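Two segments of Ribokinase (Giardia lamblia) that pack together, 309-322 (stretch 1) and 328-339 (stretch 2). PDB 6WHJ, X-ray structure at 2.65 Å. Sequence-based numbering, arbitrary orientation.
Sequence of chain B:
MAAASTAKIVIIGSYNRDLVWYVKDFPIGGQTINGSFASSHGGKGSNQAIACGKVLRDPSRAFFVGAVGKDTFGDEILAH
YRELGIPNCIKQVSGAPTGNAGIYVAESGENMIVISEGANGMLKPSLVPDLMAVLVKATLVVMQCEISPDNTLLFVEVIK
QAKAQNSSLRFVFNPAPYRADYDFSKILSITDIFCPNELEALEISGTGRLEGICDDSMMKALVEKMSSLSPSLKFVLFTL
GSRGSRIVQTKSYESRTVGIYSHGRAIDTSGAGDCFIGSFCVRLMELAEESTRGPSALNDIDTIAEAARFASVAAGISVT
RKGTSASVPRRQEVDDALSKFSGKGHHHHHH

Stretch 1 309-322: RFASVAAGISVTRK
Stretch 2 328-339: VPRRQEVDDALS

Stretch 1 opens in a helix that begins earlier in the chain, with phi/psi near -64/-40 from Arg309 on; a type I turn spans Ser318 to Arg321, and Arg321 and Lys322 are extended (-133/154 and -97/144). Stretch 2 starts extended, with Val328, Pro329 and Arg330 at psi 127°, 165° and 154°. Arg330 is the N-cap residue of helix 331-339, which continues later in the chain. The two helix axes cross at 110° with a closest approach of 9.3 Å, and the register is set by Ala314 CA and Val334 CA, 5.6 Å apart. Together the stretches bury 634 Å².

At this crossing the small side chain of Ala314 suits the close approach: its CB lies 4.0 Å from Val334 CG2 and 4.4 Å from Pro329 CG. Val313 (chi1 t) points toward stretch 2, placing CG1 4.0 Å from Ala337 CB and CG2 3.6 Å from Leu338 CD1 (Leu338 chi1 t, chi2 p). One turn on, Ile317 (m, t) reaches Ala337 CB with CD1 at 4.0 Å and Pro329 CB with CG2 at 3.8 Å. These side-chain pairs bring no polar partner, and the carbonyls beside them are satisfied within their own helices: Val313 O accepts from Ile317 N (3.0 Å), Ala314 O from Ser318 N (3.0 Å), and Val334 O from Leu338 N (3.0 Å).

Phe310 (chi1 t, chi2 89°) leaves its backbone sideways, but its ring extends into a hole formed by Val334, Arg331, Leu338 and Asp335. Val334 (chi1 t) lays CG1 over one ring face, 4.0 Å from the centroid of the Phe310 ring in a CH-pi contact. Leu338 CD2 approaches the ring edge, 3.9 Å from Phe310 CD1. Phe310 CZ also lies over one face of the Arg331 guanidinium, 3.5 Å from Arg331 NE. Arg331 (t, p, t, chi4 -94°) can accept this apolar neighbor without losing its polar partners: NE donates to Asp335 OD2 at 2.8 Å in a salt bridge one helical turn away, while NH1 and NH2 are hydrogen-bonded elsewhere in the structure. Asp335 has chi1 m.

The polar link between the stretches is the Arg321-Glu333 salt bridge. Arg321 (m, t, t) is nearly fully extended, and Glu333 (m, t, chi3 -135°) meets the edge of its guanidinium. Arg321 NH2 donates to Glu333 OE2 over a very short 2.4 Å, whereas the 2.8 Å bond from Arg321 NH1 to the same Glu333 OE2 is weak, with an angle of 127°. The other carboxylate oxygen turns to its own helix start: Arg330 N donates to Glu333 OE1 in a weak bond of 3.5 Å. Arg321 NH1 also packs 3.7 Å from Pro329 CB.

Local bonds satisfy the hydroxyls of the turn. Ser318 OG (chi1 p) donates to Ala315 O at 2.6 Å, and Thr320 OG1 (p) to Ile317 O at 2.5 Å. The turn is closed by Arg321 N donating to Ser318 O at 3.1 Å.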

# COMPACT_ATOMS: atom_id res chain seq x y z
N ARG B 309 -13.92 -22.37 23.55
CA ARG B 309 -15.21 -21.72 23.79
C ARG B 309 -15.00 -20.28 24.24
O ARG B 309 -15.70 -19.37 23.79
CB ARG B 309 -16.02 -22.47 24.85
CG ARG B 309 -16.68 -23.75 24.37
CD ARG B 309 -17.61 -24.33 25.45
NE ARG B 309 -16.91 -25.14 26.45
CZ ARG B 309 -16.65 -26.44 26.32
NH1 ARG B 309 -17.02 -27.08 25.21
NH2 ARG B 309 -16.02 -27.09 27.27
N PHE B 310 -14.02 -20.06 25.11
CA PHE B 310 -13.68 -18.72 25.55
C PHE B 310 -13.20 -17.88 24.38
O PHE B 310 -13.65 -16.74 24.20
CB PHE B 310 -12.61 -18.84 26.64
CG PHE B 310 -12.13 -17.54 27.21
CD1 PHE B 310 -12.76 -16.97 28.29
CD2 PHE B 310 -10.98 -16.94 26.71
CE1 PHE B 310 -12.28 -15.79 28.84
CE2 PHE B 310 -10.51 -15.77 27.25
CZ PHE B 310 -11.16 -15.19 28.32
N ALA B 311 -12.37 -18.46 23.51
CA ALA B 311 -11.83 -17.71 22.38
C ALA B 311 -12.93 -17.34 21.40
O ALA B 311 -12.89 -16.27 20.79
CB ALA B 311 -10.73 -18.51 21.68
N SER B 312 -13.93 -18.22 21.23
CA SER B 312 -15.05 -17.91 20.35
C SER B 312 -15.84 -16.69 20.84
O SER B 312 -16.18 -15.80 20.05
CB SER B 312 -15.98 -19.12 20.22
OG SER B 312 -15.28 -20.23 19.70
N VAL B 313 -16.11 -16.62 22.14
CA VAL B 313 -16.87 -15.51 22.68
C VAL B 313 -16.11 -14.21 22.48
O VAL B 313 -16.68 -13.18 22.09
CB VAL B 313 -17.20 -15.76 24.17
CG1 VAL B 313 -17.86 -14.54 24.82
CG2 VAL B 313 -18.08 -16.99 24.32
N ALA B 314 -14.79 -14.23 22.72
CA ALA B 314 -13.99 -13.03 22.50
C ALA B 314 -13.94 -12.65 21.03
O ALA B 314 -14.07 -11.47 20.68
CB ALA B 314 -12.58 -13.23 23.06
N ALA B 315 -13.77 -13.63 20.14
CA ALA B 315 -13.76 -13.32 18.71
C ALA B 315 -15.14 -12.85 18.24
O ALA B 315 -15.24 -11.94 17.41
CB ALA B 315 -13.31 -14.54 17.91
N GLY B 316 -16.20 -13.44 18.79
CA GLY B 316 -17.54 -13.01 18.42
C GLY B 316 -17.83 -11.58 18.84
O GLY B 316 -18.62 -10.89 18.19
N ILE B 317 -17.23 -11.13 19.94
CA ILE B 317 -17.38 -9.73 20.31
C ILE B 317 -16.57 -8.84 19.37
O ILE B 317 -17.05 -7.79 18.93
CB ILE B 317 -17.01 -9.51 21.79
CG1 ILE B 317 -17.99 -10.27 22.70
CG2 ILE B 317 -16.99 -8.03 22.13
CD1 ILE B 317 -17.57 -10.34 24.17
N SER B 318 -15.34 -9.27 19.03
CA SER B 318 -14.46 -8.44 18.20
C SER B 318 -15.05 -8.18 16.82
O SER B 318 -14.83 -7.10 16.25
CB SER B 318 -13.09 -9.11 18.06
OG SER B 318 -13.18 -10.32 17.33
N VAL B 319 -15.80 -9.13 16.25
CA VAL B 319 -16.39 -8.91 14.93
C VAL B 319 -17.54 -7.92 14.96
O VAL B 319 -17.98 -7.48 13.89
CB VAL B 319 -16.87 -10.22 14.27
CG1 VAL B 319 -15.68 -11.09 13.88
CG2 VAL B 319 -17.82 -10.98 15.18
N THR B 320 -18.05 -7.56 16.14
CA THR B 320 -19.06 -6.51 16.25
C THR B 320 -18.45 -5.12 16.35
O THR B 320 -19.19 -4.14 16.48
CB THR B 320 -19.99 -6.76 17.45
OG1 THR B 320 -19.28 -6.58 18.68
CG2 THR B 320 -20.57 -8.16 17.39
N ARG B 321 -17.12 -5.02 16.27
CA ARG B 321 -16.42 -3.75 16.41
C ARG B 321 -15.40 -3.61 15.29
O ARG B 321 -14.90 -4.60 14.74
CB ARG B 321 -15.71 -3.66 17.77
CG ARG B 321 -16.60 -4.05 18.93
CD ARG B 321 -15.80 -4.23 20.21
NE ARG B 321 -16.69 -4.47 21.34
CZ ARG B 321 -16.30 -4.55 22.60
NH1 ARG B 321 -15.02 -4.42 22.91
NH2 ARG B 321 -17.20 -4.77 23.55
N LYS B 322 -15.07 -2.36 14.97
CA LYS B 322 -14.05 -2.05 13.98
C LYS B 322 -12.73 -1.76 14.69
O LYS B 322 -12.72 -1.18 15.78
CB LYS B 322 -14.47 -0.85 13.13
N VAL B 328 -10.50 -5.89 20.07
CA VAL B 328 -10.35 -6.95 21.07
C VAL B 328 -10.99 -6.48 22.37
O VAL B 328 -10.71 -5.35 22.82
CB VAL B 328 -8.87 -7.31 21.26
CG1 VAL B 328 -8.70 -8.36 22.34
CG2 VAL B 328 -8.31 -7.83 19.95
N PRO B 329 -11.90 -7.24 22.96
CA PRO B 329 -12.62 -6.75 24.14
C PRO B 329 -11.80 -6.88 25.43
O PRO B 329 -10.81 -7.61 25.51
CB PRO B 329 -13.87 -7.65 24.19
CG PRO B 329 -13.45 -8.92 23.51
CD PRO B 329 -12.38 -8.56 22.51
N ARG B 330 -12.27 -6.18 26.46
CA ARG B 330 -11.71 -6.32 27.79
C ARG B 330 -12.22 -7.62 28.42
O ARG B 330 -13.29 -8.12 28.08
CB ARG B 330 -12.09 -5.12 28.67
N ARG B 331 -11.43 -8.16 29.36
CA ARG B 331 -11.76 -9.43 29.98
C ARG B 331 -13.16 -9.44 30.61
O ARG B 331 -13.89 -10.43 30.49
CB ARG B 331 -10.72 -9.79 31.03
CG ARG B 331 -10.99 -11.11 31.75
CD ARG B 331 -11.18 -12.24 30.77
NE ARG B 331 -11.33 -13.53 31.45
CZ ARG B 331 -10.33 -14.36 31.68
NH1 ARG B 331 -10.53 -15.51 32.30
NH2 ARG B 331 -9.10 -14.05 31.29
N GLN B 332 -13.54 -8.37 31.31
CA GLN B 332 -14.86 -8.34 31.92
C GLN B 332 -15.95 -8.47 30.86
O GLN B 332 -16.96 -9.14 31.07
CB GLN B 332 -15.05 -7.08 32.75
CG GLN B 332 -16.12 -7.21 33.84
CD GLN B 332 -15.90 -8.42 34.76
OE1 GLN B 332 -16.86 -9.07 35.19
NE2 GLN B 332 -14.64 -8.71 35.08
N GLU B 333 -15.75 -7.82 29.70
CA GLU B 333 -16.71 -7.97 28.61
C GLU B 333 -16.80 -9.42 28.14
O GLU B 333 -17.89 -9.91 27.85
CB GLU B 333 -16.33 -7.06 27.44
CG GLU B 333 -16.31 -5.59 27.77
CD GLU B 333 -15.62 -4.78 26.70
OE1 GLU B 333 -14.80 -3.89 27.03
OE2 GLU B 333 -15.89 -5.04 25.51
N VAL B 334 -15.66 -10.10 28.04
CA VAL B 334 -15.66 -11.52 27.67
C VAL B 334 -16.31 -12.36 28.76
O VAL B 334 -17.17 -13.21 28.48
CB VAL B 334 -14.23 -12.01 27.37
CG1 VAL B 334 -14.26 -13.46 26.92
CG2 VAL B 334 -13.57 -11.16 26.33
N ASP B 335 -15.93 -12.13 30.02
CA ASP B 335 -16.53 -12.87 31.13
C ASP B 335 -18.03 -12.65 31.20
O ASP B 335 -18.79 -13.60 31.46
CB ASP B 335 -15.89 -12.48 32.47
CG ASP B 335 -14.50 -13.06 32.66
OD1 ASP B 335 -13.81 -12.62 33.61
OD2 ASP B 335 -14.10 -13.94 31.87
N ASP B 336 -18.49 -11.41 30.99
CA ASP B 336 -19.92 -11.14 31.09
C ASP B 336 -20.70 -11.91 30.03
O ASP B 336 -21.68 -12.59 30.34
CB ASP B 336 -20.18 -9.63 30.96
CG ASP B 336 -19.74 -8.84 32.18
OD1 ASP B 336 -19.47 -7.63 32.03
OD2 ASP B 336 -19.63 -9.41 33.28
N ALA B 337 -20.26 -11.83 28.77
CA ALA B 337 -21.01 -12.47 27.70
C ALA B 337 -20.92 -13.99 27.77
O ALA B 337 -21.82 -14.69 27.28
CB ALA B 337 -20.50 -11.97 26.34
N LEU B 338 -19.85 -14.53 28.38
CA LEU B 338 -19.75 -15.98 28.56
C LEU B 338 -20.78 -16.48 29.57
O LEU B 338 -21.24 -17.62 29.48
CB LEU B 338 -18.33 -16.35 29.00
CG LEU B 338 -17.88 -17.82 28.96
CD1 LEU B 338 -18.21 -18.47 27.64
CD2 LEU B 338 -16.39 -17.96 29.25
N SER B 339 -21.15 -15.63 30.53
CA SER B 339 -22.14 -16.00 31.54
C SER B 339 -23.54 -16.08 30.93
O SER B 339 -24.29 -17.02 31.20
CB SER B 339 -22.12 -14.99 32.69
OG SER B 339 -20.78 -14.67 33.05